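Local coordinates for protein maquette-3 (Escherichia coli, PDB 6Z0C) that has no known natural function, being an artificial four-helix bundle made for the design of buried charged networks within a hydrophobic core, at residues Pro4-Arg7 / Gln8-Gln11; Gly93-Leu96 / Trp97-Gly100; Leu172-Leu175 / Val176-Ala179; Gln12-Gln15 / Glu16-Leu20; Lys55-Leu58 / Gln59-Leu62. All coordinates share one frame; numbering follows the deposited sequence.

Interaction 1. Residues Pro4-Arg7 / Gln8-Gln11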
loop_
_atom_site.group_PDB
_atom_site.type_symbol
_atom_site.label_atom_id
_atom_site.label_comp_id
_atom_site.label_asym_id
_atom_site.label_seq_id
_atom_site.Cartn_x
_atom_site.Cartn_y
_atom_site.Cartn_z
ATOM N N PRO A 4 0.043 1.939 -33.137
ATOM C CA PRO A 4 0.276 0.716 -32.369
ATOM C C PRO A 4 1.208 0.959 -31.173
ATOM O O PRO A 4 0.980 0.374 -30.132
ATOM C CB PRO A 4 0.928 -0.230 -33.388
ATOM C CG PRO A 4 0.412 0.264 -34.722
ATOM C CD PRO A 4 0.347 1.769 -34.567
ATOM N N GLU A 5 2.222 1.813 -31.354
ATOM C CA GLU A 5 3.228 2.157 -30.313
ATOM C C GLU A 5 2.520 2.795 -29.111
ATOM O O GLU A 5 2.890 2.462 -27.968
ATOM C CB GLU A 5 4.306 3.088 -30.873
ATOM C CG GLU A 5 5.288 2.402 -31.810
ATOM C CD GLU A 5 4.835 2.227 -33.252
ATOM O OE1 GLU A 5 3.746 2.732 -33.606
ATOM O OE2 GLU A 5 5.576 1.582 -34.024
ATOM N N LEU A 6 1.538 3.672 -29.346
ATOM C CA LEU A 6 0.830 4.392 -28.253
ATOM C C LEU A 6 -0.111 3.427 -27.522
ATOM O O LEU A 6 -0.114 3.438 -26.278
ATOM C CB LEU A 6 0.075 5.597 -28.821
ATOM C CG LEU A 6 -0.633 6.468 -27.785
ATOM C CD1 LEU A 6 0.335 6.961 -26.714
ATOM C CD2 LEU A 6 -1.331 7.640 -28.457
ATOM N N ARG A 7 -0.877 2.613 -28.255
ATOM C CA ARG A 7 -1.742 1.571 -27.646
ATOM C C ARG A 7 -0.871 0.665 -26.761
ATOM O O ARG A 7 -1.258 0.427 -25.602
ATOM C CB ARG A 7 -2.475 0.763 -28.722
ATOM C CG ARG A 7 -3.380 -0.320 -28.154
ATOM C CD ARG A 7 -3.907 -1.283 -29.200
ATOM N NE ARG A 7 -4.757 -2.290 -28.575
ATOM C CZ ARG A 7 -4.319 -3.337 -27.878
ATOM N NH1 ARG A 7 -5.186 -4.176 -27.339
ATOM N NH2 ARG A 7 -3.025 -3.549 -27.717
ATOM N N GLN A 8 0.257 0.183 -27.292
ATOM C CA GLN A 8 1.195 -0.739 -26.594
ATOM C C GLN A 8 1.777 -0.055 -25.350
ATOM O O GLN A 8 1.909 -0.730 -24.311
ATOM C CB GLN A 8 2.306 -1.190 -27.546
ATOM C CG GLN A 8 3.345 -2.109 -26.910
ATOM C CD GLN A 8 2.754 -3.368 -26.325
ATOM O OE1 GLN A 8 1.582 -3.681 -26.522
ATOM N NE2 GLN A 8 3.569 -4.109 -25.591
ATOM N N GLU A 9 2.127 1.228 -25.460
ATOM C CA GLU A 9 2.643 2.046 -24.331
ATOM C C GLU A 9 1.608 2.025 -23.201
ATOM O O GLU A 9 1.993 1.737 -22.057
ATOM C CB GLU A 9 2.942 3.466 -24.811
ATOM C CG GLU A 9 3.489 4.386 -23.738
ATOM C CD GLU A 9 3.903 5.740 -24.288
ATOM O OE1 GLU A 9 3.358 6.760 -23.828
ATOM O OE2 GLU A 9 4.753 5.765 -25.193
ATOM N N PHE A 10 0.338 2.289 -23.526
ATOM C CA PHE A 10 -0.791 2.305 -22.562
ATOM C C PHE A 10 -0.970 0.919 -21.929
ATOM O O PHE A 10 -1.033 0.812 -20.681
ATOM C CB PHE A 10 -2.079 2.754 -23.252
ATOM C CG PHE A 10 -3.258 2.818 -22.322
ATOM C CD1 PHE A 10 -3.411 3.884 -21.450
ATOM C CD2 PHE A 10 -4.193 1.795 -22.294
ATOM C CE1 PHE A 10 -4.487 3.934 -20.579
ATOM C CE2 PHE A 10 -5.271 1.852 -21.427
ATOM C CZ PHE A 10 -5.421 2.922 -20.575
ATOM N N GLN A 11 -1.057 -0.114 -22.767
ATOM C CA GLN A 11 -1.332 -1.512 -22.334
ATOM C C GLN A 11 -0.203 -1.994 -21.415
ATOM O O GLN A 11 -0.523 -2.641 -20.407
ATOM C CB GLN A 11 -1.521 -2.414 -23.555
ATOM C CG GLN A 11 -2.823 -2.144 -24.296
ATOM C CD GLN A 11 -4.026 -2.556 -23.483
ATOM O OE1 GLN A 11 -4.660 -1.742 -22.816
ATOM N NE2 GLN A 11 -4.329 -3.842 -23.512
#

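Interaction 2. Residues Gly93-Leu96 / Trp97-Gly100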
loop_
_atom_site.group_PDB
_atom_site.type_symbol
_atom_site.label_atom_id
_atom_site.label_comp_id
_atom_site.label_asym_id
_atom_site.label_seq_id
_atom_site.Cartn_x
_atom_site.Cartn_y
_atom_site.Cartn_z
ATOM N N GLY A 93 -9.231 3.919 -21.971
ATOM C CA GLY A 93 -8.115 3.982 -22.934
ATOM C C GLY A 93 -8.500 3.323 -24.249
ATOM O O GLY A 93 -8.284 3.930 -25.315
ATOM N N GLN A 94 -9.074 2.123 -24.171
ATOM C CA GLN A 94 -9.503 1.327 -25.349
ATOM C C GLN A 94 -10.527 2.125 -26.165
ATOM O O GLN A 94 -10.415 2.117 -27.401
ATOM C CB GLN A 94 -10.053 -0.022 -24.891
ATOM C CG GLN A 94 -10.418 -0.956 -26.033
ATOM C CD GLN A 94 -10.590 -2.365 -25.523
ATOM O OE1 GLN A 94 -9.638 -3.014 -25.095
ATOM N NE2 GLN A 94 -11.820 -2.836 -25.547
ATOM N N GLU A 95 -11.477 2.792 -25.500
ATOM C CA GLU A 95 -12.489 3.658 -26.161
ATOM C C GLU A 95 -11.762 4.712 -27.000
ATOM O O GLU A 95 -12.182 4.946 -28.147
ATOM C CB GLU A 95 -13.409 4.338 -25.145
ATOM C CG GLU A 95 -14.461 3.419 -24.562
ATOM C CD GLU A 95 -15.431 2.854 -25.584
ATOM O OE1 GLU A 95 -16.343 3.590 -26.004
ATOM O OE2 GLU A 95 -15.251 1.687 -25.982
ATOM N N LEU A 96 -10.700 5.304 -26.447
ATOM C CA LEU A 96 -9.957 6.420 -27.088
ATOM C C LEU A 96 -9.322 5.953 -28.407
ATOM O O LEU A 96 -9.469 6.689 -29.393
ATOM C CB LEU A 96 -8.917 6.986 -26.112
ATOM C CG LEU A 96 -9.462 7.986 -25.091
ATOM C CD1 LEU A 96 -8.475 8.195 -23.951
ATOM C CD2 LEU A 96 -9.801 9.314 -25.757
ATOM N N TRP A 97 -8.656 4.791 -28.462
ATOM C CA TRP A 97 -7.999 4.363 -29.731
ATOM C C TRP A 97 -9.014 3.735 -30.693
ATOM O O TRP A 97 -8.796 3.852 -31.908
ATOM C CB TRP A 97 -6.760 3.485 -29.520
ATOM C CG TRP A 97 -6.978 2.121 -28.948
ATOM C CD1 TRP A 97 -7.558 1.045 -29.555
ATOM C CD2 TRP A 97 -6.526 1.659 -27.664
ATOM N NE1 TRP A 97 -7.528 -0.040 -28.723
ATOM C CE2 TRP A 97 -6.901 0.303 -27.558
ATOM C CE3 TRP A 97 -5.853 2.260 -26.594
ATOM C CZ2 TRP A 97 -6.634 -0.454 -26.419
ATOM C CZ3 TRP A 97 -5.593 1.510 -25.468
ATOM C CH2 TRP A 97 -5.977 0.172 -25.385
ATOM N N GLN A 98 -10.091 3.123 -30.197
ATOM C CA GLN A 98 -11.124 2.507 -31.076
ATOM C C GLN A 98 -11.903 3.611 -31.798
ATOM O O GLN A 98 -12.158 3.462 -33.008
ATOM C CB GLN A 98 -12.056 1.590 -30.281
ATOM C CG GLN A 98 -11.420 0.252 -29.922
ATOM C CD GLN A 98 -12.436 -0.760 -29.456
ATOM O OE1 GLN A 98 -13.625 -0.467 -29.368
ATOM N NE2 GLN A 98 -11.976 -1.969 -29.155
ATOM N N LEU A 99 -12.249 4.688 -31.090
ATOM C CA LEU A 99 -13.094 5.780 -31.639
ATOM C C LEU A 99 -12.221 6.799 -32.376
ATOM O O LEU A 99 -12.729 7.411 -33.340
ATOM C CB LEU A 99 -13.888 6.423 -30.499
ATOM C CG LEU A 99 -15.066 5.587 -29.997
ATOM C CD1 LEU A 99 -15.660 6.186 -28.734
ATOM C CD2 LEU A 99 -16.129 5.457 -31.078
ATOM N N GLY A 100 -10.961 6.951 -31.959
ATOM C CA GLY A 100 -10.022 7.933 -32.531
ATOM C C GLY A 100 -10.696 9.281 -32.682
ATOM O O GLY A 100 -11.246 9.765 -31.679
HETATM O O HOH W 1 -10.691 9.072 -29.288
#

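Interaction 3. Residues Leu172-Leu175 / Val176-Ala179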
loop_
_atom_site.group_PDB
_atom_site.type_symbol
_atom_site.label_atom_id
_atom_site.label_comp_id
_atom_site.label_asym_id
_atom_site.label_seq_id
_atom_site.Cartn_x
_atom_site.Cartn_y
_atom_site.Cartn_z
ATOM N N LEU A 172 6.707 -1.702 1.290
ATOM C CA LEU A 172 5.301 -1.417 0.899
ATOM C C LEU A 172 5.166 0.063 0.515
ATOM O O LEU A 172 4.545 0.336 -0.526
ATOM C CB LEU A 172 4.371 -1.796 2.055
ATOM C CG LEU A 172 2.879 -1.563 1.824
ATOM C CD1 LEU A 172 2.400 -2.255 0.556
ATOM C CD2 LEU A 172 2.075 -2.032 3.025
ATOM N N LEU A 173 5.742 0.982 1.300
ATOM C CA LEU A 173 5.754 2.435 0.960
ATOM C C LEU A 173 6.340 2.628 -0.444
ATOM O O LEU A 173 5.743 3.386 -1.223
ATOM C CB LEU A 173 6.554 3.236 1.995
ATOM C CG LEU A 173 5.760 3.825 3.157
ATOM C CD1 LEU A 173 6.662 4.676 4.042
ATOM C CD2 LEU A 173 4.578 4.651 2.667
ATOM N N GLN A 174 7.462 1.971 -0.757
ATOM C CA GLN A 174 8.142 2.094 -2.078
ATOM C C GLN A 174 7.200 1.640 -3.205
ATOM O O GLN A 174 7.183 2.299 -4.259
ATOM C CB GLN A 174 9.445 1.298 -2.097
ATOM C CG GLN A 174 10.529 1.912 -1.222
ATOM C CD GLN A 174 11.769 1.058 -1.163
ATOM O OE1 GLN A 174 12.411 0.800 -2.178
ATOM N NE2 GLN A 174 12.128 0.627 0.037
ATOM N N LEU A 175 6.460 0.545 -3.009
ATOM C CA LEU A 175 5.524 0.017 -4.037
ATOM C C LEU A 175 4.404 1.037 -4.269
ATOM O O LEU A 175 4.022 1.216 -5.429
ATOM C CB LEU A 175 4.962 -1.343 -3.605
ATOM C CG LEU A 175 5.981 -2.471 -3.435
ATOM C CD1 LEU A 175 5.280 -3.780 -3.105
ATOM C CD2 LEU A 175 6.863 -2.637 -4.664
ATOM N N VAL A 176 3.916 1.695 -3.212
ATOM C CA VAL A 176 2.814 2.700 -3.308
ATOM C C VAL A 176 3.355 3.933 -4.040
ATOM O O VAL A 176 2.601 4.545 -4.814
ATOM C CB VAL A 176 2.236 3.056 -1.926
ATOM C CG1 VAL A 176 1.177 4.141 -2.026
ATOM C CG2 VAL A 176 1.665 1.832 -1.228
ATOM N N GLN A 177 4.622 4.274 -3.803
ATOM C CA GLN A 177 5.314 5.399 -4.479
ATOM C C GLN A 177 5.481 5.050 -5.968
ATOM O O GLN A 177 5.234 5.941 -6.805
ATOM C CB GLN A 177 6.608 5.716 -3.722
ATOM C CG GLN A 177 6.348 6.328 -2.346
ATOM C CD GLN A 177 7.496 6.190 -1.371
ATOM O OE1 GLN A 177 8.499 5.536 -1.643
ATOM N NE2 GLN A 177 7.358 6.809 -0.208
ATOM N N LYS A 178 5.831 3.798 -6.293
ATOM C CA LYS A 178 5.912 3.304 -7.698
ATOM C C LYS A 178 4.531 3.404 -8.357
ATOM O O LYS A 178 4.463 3.794 -9.537
ATOM C CB LYS A 178 6.423 1.861 -7.769
ATOM C CG LYS A 178 7.917 1.697 -7.530
ATOM C CD LYS A 178 8.418 0.304 -7.828
ATOM C CE LYS A 178 9.889 0.125 -7.526
ATOM N NZ LYS A 178 10.274 -1.304 -7.561
ATOM N N ALA A 179 3.468 3.061 -7.628
ATOM C CA ALA A 179 2.077 3.113 -8.133
ATOM C C ALA A 179 1.736 4.562 -8.509
ATOM O O ALA A 179 1.115 4.768 -9.570
ATOM C CB ALA A 179 1.122 2.556 -7.106
#

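Interaction 4. Residues Gln12-Gln15 / Glu16-Leu20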
loop_
_atom_site.group_PDB
_atom_site.type_symbol
_atom_site.label_atom_id
_atom_site.label_comp_id
_atom_site.label_asym_id
_atom_site.label_seq_id
_atom_site.Cartn_x
_atom_site.Cartn_y
_atom_site.Cartn_z
ATOM N N GLN A 12 1.053 -1.663 -21.736
ATOM C CA GLN A 12 2.248 -2.021 -20.923
ATOM C C GLN A 12 2.123 -1.403 -19.523
ATOM O O GLN A 12 2.411 -2.113 -18.539
ATOM C CB GLN A 12 3.537 -1.577 -21.621
ATOM C CG GLN A 12 4.044 -2.575 -22.653
ATOM C CD GLN A 12 4.797 -3.731 -22.038
ATOM O OE1 GLN A 12 4.424 -4.891 -22.194
ATOM N NE2 GLN A 12 5.876 -3.422 -21.336
ATOM N N LEU A 13 1.690 -0.141 -19.435
ATOM C CA LEU A 13 1.519 0.586 -18.147
ATOM C C LEU A 13 0.387 -0.057 -17.344
ATOM O O LEU A 13 0.561 -0.217 -16.134
ATOM C CB LEU A 13 1.228 2.068 -18.403
ATOM C CG LEU A 13 2.388 2.893 -18.955
ATOM C CD1 LEU A 13 1.919 4.297 -19.290
ATOM C CD2 LEU A 13 3.559 2.934 -17.983
ATOM N N ILE A 14 -0.731 -0.407 -17.990
ATOM C CA ILE A 14 -1.876 -1.083 -17.311
ATOM C C ILE A 14 -1.359 -2.397 -16.713
ATOM O O ILE A 14 -1.654 -2.663 -15.529
ATOM C CB ILE A 14 -3.065 -1.310 -18.271
ATOM C CG1 ILE A 14 -3.675 0.007 -18.761
ATOM C CG2 ILE A 14 -4.111 -2.213 -17.631
ATOM C CD1 ILE A 14 -4.404 0.798 -17.699
ATOM N N GLN A 15 -0.603 -3.176 -17.493
ATOM C CA GLN A 15 -0.106 -4.517 -17.081
ATOM C C GLN A 15 0.873 -4.355 -15.912
ATOM O O GLN A 15 0.736 -5.097 -14.923
ATOM C CB GLN A 15 0.546 -5.250 -18.256
ATOM C CG GLN A 15 1.030 -6.657 -17.915
ATOM C CD GLN A 15 -0.066 -7.578 -17.428
ATOM O OE1 GLN A 15 -0.577 -7.442 -16.317
ATOM N NE2 GLN A 15 -0.415 -8.553 -18.251
ATOM N N GLU A 16 1.816 -3.414 -16.028
ATOM C CA GLU A 16 2.822 -3.093 -14.981
ATOM C C GLU A 16 2.100 -2.736 -13.674
ATOM O O GLU A 16 2.489 -3.267 -12.617
ATOM C CB GLU A 16 3.735 -1.962 -15.459
ATOM C CG GLU A 16 4.973 -1.787 -14.605
ATOM C CD GLU A 16 5.919 -0.686 -15.061
ATOM O OE1 GLU A 16 6.739 -0.255 -14.236
ATOM O OE2 GLU A 16 5.834 -0.265 -16.234
ATOM N N PHE A 17 1.073 -1.890 -13.750
ATOM C CA PHE A 17 0.263 -1.434 -12.591
ATOM C C PHE A 17 -0.528 -2.618 -12.014
ATOM O O PHE A 17 -0.576 -2.747 -10.779
ATOM C CB PHE A 17 -0.653 -0.277 -13.002
ATOM C CG PHE A 17 -1.083 0.650 -11.891
ATOM C CD1 PHE A 17 -1.590 1.903 -12.192
ATOM C CD2 PHE A 17 -0.987 0.291 -10.553
ATOM C CE1 PHE A 17 -2.000 2.766 -11.188
ATOM C CE2 PHE A 17 -1.397 1.154 -9.552
ATOM C CZ PHE A 17 -1.903 2.389 -9.871
ATOM N N GLN A 18 -1.139 -3.448 -12.867
ATOM C CA GLN A 18 -1.886 -4.661 -12.429
ATOM C C GLN A 18 -0.930 -5.553 -11.631
ATOM O O GLN A 18 -1.301 -5.963 -10.518
ATOM C CB GLN A 18 -2.495 -5.412 -13.617
ATOM C CG GLN A 18 -3.759 -4.763 -14.168
ATOM C CD GLN A 18 -4.245 -5.399 -15.449
ATOM O OE1 GLN A 18 -3.488 -6.031 -16.183
ATOM N NE2 GLN A 18 -5.525 -5.225 -15.735
ATOM N N GLN A 19 0.266 -5.808 -12.171
ATOM C CA GLN A 19 1.308 -6.646 -11.515
ATOM C C GLN A 19 1.734 -5.989 -10.196
ATOM O O GLN A 19 1.919 -6.720 -9.212
ATOM C CB GLN A 19 2.501 -6.869 -12.446
ATOM C CG GLN A 19 2.196 -7.826 -13.590
ATOM C CD GLN A 19 3.429 -8.257 -14.344
ATOM O OE1 GLN A 19 4.534 -8.289 -13.804
ATOM N NE2 GLN A 19 3.245 -8.606 -15.609
ATOM N N LEU A 20 1.866 -4.660 -10.166
ATOM C CA LEU A 20 2.293 -3.923 -8.950
ATOM C C LEU A 20 1.233 -4.085 -7.854
ATOM O O LEU A 20 1.615 -4.341 -6.703
ATOM C CB LEU A 20 2.529 -2.449 -9.291
ATOM C CG LEU A 20 2.972 -1.564 -8.130
ATOM C CD1 LEU A 20 4.212 -2.129 -7.452
ATOM C CD2 LEU A 20 3.227 -0.142 -8.612
#

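Interaction 5. Residues Lys55-Leu58 / Gln59-Leu62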
loop_
_atom_site.group_PDB
_atom_site.type_symbol
_atom_site.label_atom_id
_atom_site.label_comp_id
_atom_site.label_asym_id
_atom_site.label_seq_id
_atom_site.Cartn_x
_atom_site.Cartn_y
_atom_site.Cartn_z
ATOM N N LYS A 55 5.436 -5.199 31.848
ATOM C CA LYS A 55 4.059 -5.705 31.589
ATOM C C LYS A 55 3.209 -4.563 31.018
ATOM O O LYS A 55 2.547 -4.773 29.983
ATOM C CB LYS A 55 3.416 -6.274 32.858
ATOM C CG LYS A 55 2.170 -7.118 32.611
ATOM C CD LYS A 55 1.601 -7.760 33.858
ATOM C CE LYS A 55 0.808 -9.018 33.569
ATOM N NZ LYS A 55 1.692 -10.192 33.371
ATOM N N SER A 56 3.249 -3.394 31.665
ATOM C CA SER A 56 2.501 -2.173 31.270
ATOM C C SER A 56 2.798 -1.814 29.807
ATOM O O SER A 56 1.834 -1.589 29.051
ATOM C CB SER A 56 2.824 -1.026 32.188
ATOM O OG SER A 56 2.219 0.168 31.718
ATOM N N VAL A 57 4.080 -1.750 29.432
ATOM C CA VAL A 57 4.536 -1.383 28.057
ATOM C C VAL A 57 3.981 -2.407 27.058
ATOM O O VAL A 57 3.397 -1.989 26.032
ATOM C CB VAL A 57 6.072 -1.290 27.974
ATOM C CG1 VAL A 57 6.574 -1.354 26.538
ATOM C CG2 VAL A 57 6.595 -0.041 28.671
ATOM N N LEU A 58 4.163 -3.698 27.347
ATOM C CA LEU A 58 3.763 -4.808 26.443
ATOM C C LEU A 58 2.237 -4.828 26.277
ATOM O O LEU A 58 1.778 -4.979 25.128
ATOM C CB LEU A 58 4.279 -6.134 27.009
ATOM C CG LEU A 58 5.801 -6.276 27.072
ATOM C CD1 LEU A 58 6.193 -7.535 27.832
ATOM C CD2 LEU A 58 6.412 -6.277 25.680
ATOM N N GLN A 59 1.484 -4.679 27.372
ATOM C CA GLN A 59 -0.005 -4.739 27.355
ATOM C C GLN A 59 -0.570 -3.572 26.533
ATOM O O GLN A 59 -1.493 -3.810 25.739
ATOM C CB GLN A 59 -0.588 -4.758 28.771
ATOM C CG GLN A 59 -0.953 -6.159 29.237
ATOM C CD GLN A 59 -1.371 -6.233 30.683
ATOM O OE1 GLN A 59 -1.338 -5.248 31.416
ATOM N NE2 GLN A 59 -1.769 -7.422 31.110
ATOM N N LYS A 60 -0.054 -2.355 26.697
ATOM C CA LYS A 60 -0.642 -1.183 25.991
ATOM C C LYS A 60 -0.302 -1.294 24.496
ATOM O O LYS A 60 -1.163 -0.920 23.681
ATOM C CB LYS A 60 -0.284 0.140 26.682
ATOM C CG LYS A 60 1.142 0.647 26.545
ATOM C CD LYS A 60 1.301 2.071 27.068
ATOM C CE LYS A 60 2.557 2.295 27.884
ATOM N NZ LYS A 60 3.776 2.275 27.042
ATOM N N GLN A 61 0.849 -1.873 24.131
ATOM C CA GLN A 61 1.220 -2.094 22.705
ATOM C C GLN A 61 0.316 -3.171 22.089
ATOM O O GLN A 61 -0.009 -3.056 20.893
ATOM C CB GLN A 61 2.692 -2.478 22.558
ATOM C CG GLN A 61 3.100 -2.795 21.124
ATOM C CD GLN A 61 2.885 -1.645 20.169
ATOM O OE1 GLN A 61 2.792 -0.484 20.567
ATOM N NE2 GLN A 61 2.806 -1.966 18.888
ATOM N N LEU A 62 -0.063 -4.183 22.871
ATOM C CA LEU A 62 -0.955 -5.288 22.431
ATOM C C LEU A 62 -2.273 -4.703 21.897
ATOM O O LEU A 62 -2.719 -5.143 20.814
ATOM C CB LEU A 62 -1.178 -6.231 23.618
ATOM C CG LEU A 62 -1.804 -7.589 23.311
ATOM C CD1 LEU A 62 -1.090 -8.301 22.169
ATOM C CD2 LEU A 62 -1.798 -8.455 24.558
HETATM O O HOH W 2 3.754 0.474 25.038
#

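Interaction 1. Residues Pro4-Arg7 / Gln8-Gln11
Arg7 and Gln11 meet one turn apart in the first two turns of helix 4-48, the opening helix of the four-helix bundle. The Gln11 side chain slants across the arginine's end: its CG lies over one face of the guanidinium, 3.7 Å from Arg7 NH2, and its CD sits above the same plane, offset toward the rim. The amide and guanidinium planes are turned 56° apart, so this is slanted packing of the methylene and amide of Gln11 on the flat group. Arg7 gets there with CG anti to the backbone N (chi1 -180°) and an extended chain to NE, while Gln11 folds back at chi2 (-68°). The Gln11 amide is held through OE1 by Gln90, and Trp97 of helix 52-99 packs on both side chains. A serine in place of Arg7 would probably leave Gln11 CG without its flat cover and open a gap beside Trp97. Toward helix 152-194, Leu6 and Glu9 pass at a slant; Glu9 OE1 makes a salt bridge with Lys192 and also bonds Thr189. Backbone i to i+4 bonds run throughout, and beneath the Arg7-Gln11 pair Gln11 N donates to Arg7 O at 2.9 Å.

Interaction 2. Residues Gly93-Leu96 / Trp97-Gly100
Trp97 lays its indole over the backbone of Gly93 and Gln94, in the last turns of helix 52-99, the second helix of the four-helix bundle. Gln94 CA stands above the six-membered ring, 3.5 Å from its centroid and only 10° off the normal, a CH-pi contact over the face. Gly93 O lies above the same face but nearer the rim, 3.2 Å from Trp97 CE3. A chi1 of 67° sets CG between the backbone N and the carbonyl carbon and folds the ring back along the preceding turn. Gly93 presents bare backbone to the indole. Replacing Trp97 by an alanine would probably uncover the Gln94 CA and leave Arg7 and Gln11 of helix 4-48 without the ring they pack against. The extended Gln94 side chain slants over the same face near its rim, CB and CG passing close to Trp97 CZ2. Gln94 and Gln98 run in the same direction, one beside the other: Gln94 CG is 3.6 Å from Gln98 NE2 and the amides are 18° apart. Leu96 faces inward to Phe111 and Leu193. Gly100, whose phi is positive, is the first residue to leave the helical conformation. Its N still donates to Leu96 O, from above the carbonyl plane, and one water donates to both Leu96 O, at 2.7 Å, and Gly100 O, at 2.6 Å.

Interaction 3. Residues Leu172-Leu175 / Val176-Ala179
Gln177 lies against the carbonyl of Leu173, one turn back on the same helix. Its CG comes within 3.2 Å of Leu173 O and its CD within 3.3 Å, so the side chain runs alongside the oxygen that already accepts the Gln177 N-H at 2.9 Å. With CG beside its own backbone N (chi1 -69°) and the chain extended beyond, the amide is carried back toward the preceding turn, where Gln177 OE1 stops 3.5 Å from Gln174 CA. The side chain of Gln174 slants past it, the two amide planes 31° apart, and Gln174 NE2 makes a weak hydrogen bond to the carbonyl of Arg170. Val176 repeats the pattern on the buried side: CG2, anti to its carbonyl carbon, rests 3.3 Å from Leu172 O, which also accepts the Val176 N-H. Lys178 sets CB and CG against Gln174 O before its extended chain leads the amine away. Successive i to i+4 bonds, ending with Ala179 N to Leu175 O at 2.9 Å, hold these positions in place. The result is an amphipathic turn, with glutamines and the lysine outward and aliphatic residues inward. Helix 152-194 here sits near the middle of the four-helix bundle: Leu173 and Val176 pack on Val129, Leu133 and Phe125 of helix 105-144, while Leu172, Leu175 and Ala179 rest on Leu31, Leu27, Ile24 and Leu20 of helix 4-48.

Interaction 4. Residues Gln12-Gln15 / Glu16-Leu20
Ile14 and Gln18 meet one turn apart on helix 4-48, where their side chains slant past each other along an edge of the four-helix bundle core. The branch that touches is Ile14 CG2, anti to its backbone N, and it lies 3.8 Å from Gln18 NE2. Gln18 is extended beyond CG with chi1 at -77°, which puts Gln18 CG 3.3 Å from Ile14 O and takes the amide back alongside the isoleucine; Leu86 and Gln87 of helix 52-99 also pack against Gln18. Gln15 is built differently: CG is anti to the backbone N (chi1 -178°), which puts Gln15 CG 3.7 Å from Gln19 NE2, and the chain then bends at chi2 (59°). Phe17 instead carries its ring away from this stretch, toward Leu86, Val183, Leu186, Ile118 and Leu122 on the three other helices. Leu13 likewise faces helix 152-194. Backbone bonds join the turns in i to i+4 steps, with Gln18 N donating to Ile14 O at 2.8 Å. Between Ile14 and Gln18 the contact is therefore carbon against amide: the flat end of Gln18 lies against Ile14 CG2, a polar group resting on a methyl at the border of the aliphatic and aromatic core.

Interaction 5. Residues Lys55-Leu58 / Gln59-Leu62
An early part of helix 52-99, just after the turn that joins it to helix 4-48, carries this contact, and in it Lys60 curls back over Val57. Lys60 CG lies between the backbone N and the carbonyl carbon (chi1 73°), which rests it 3.5 Å from Val57 O. Further bends at chi3 and chi4 bring the amine round toward the preceding turn, and Lys60 NZ ends 4.0 Å from Val57 CG2. One water fastens the fold-back: it accepts from Lys60 NZ at 2.7 Å and donates to Val57 O, also at 2.7 Å. That carbonyl oxygen takes a second donor, Gln61 N, at 3.2 Å, so two bonds grip it. Within the four-helix bundle this turn has a mixed outlook. Val57 and Gln61 lean on Phe139 of helix 105-144, whereas Leu58 is buried against Leu42 and Ala45 of helix 4-48 and Leu155 and Leu158 of helix 152-194. Gln61, CG anti to its backbone N, bends at chi2 and sends NE2 to Glu65 OE1. On the other flank, Lys55 CG and CE touch the Gln59 amide as the two chains slant past each other, Lys55 CE being 3.9 Å from Gln59 NE2, while the lysine's amine goes on to the carbonyl of Ser46 at the end of the preceding helix. Beneath this pair the backbone bond from Gln59 N to Lys55 O measures 2.8 Å.

Each interaction is local to one helix and closes no loop; none nests in or crosses another along the chain. Interactions 1 and 4 adjoin on helix 4-48, their centres about 13 Å apart. Interaction 5 comes next, early on helix 52-99 at the far end of the bundle, about 54 Å between centres from interaction 1. The same helix then returns to interaction 2, which touches interaction 1: Trp97 CZ2 lies 3.4 Å from Arg7 NE, joining helices 4-48 and 52-99. Interaction 3, last in sequence on helix 152-194, meets interaction 4 near mid-bundle, where Leu20 CD2 lies 3.4 Å from Ala179 N.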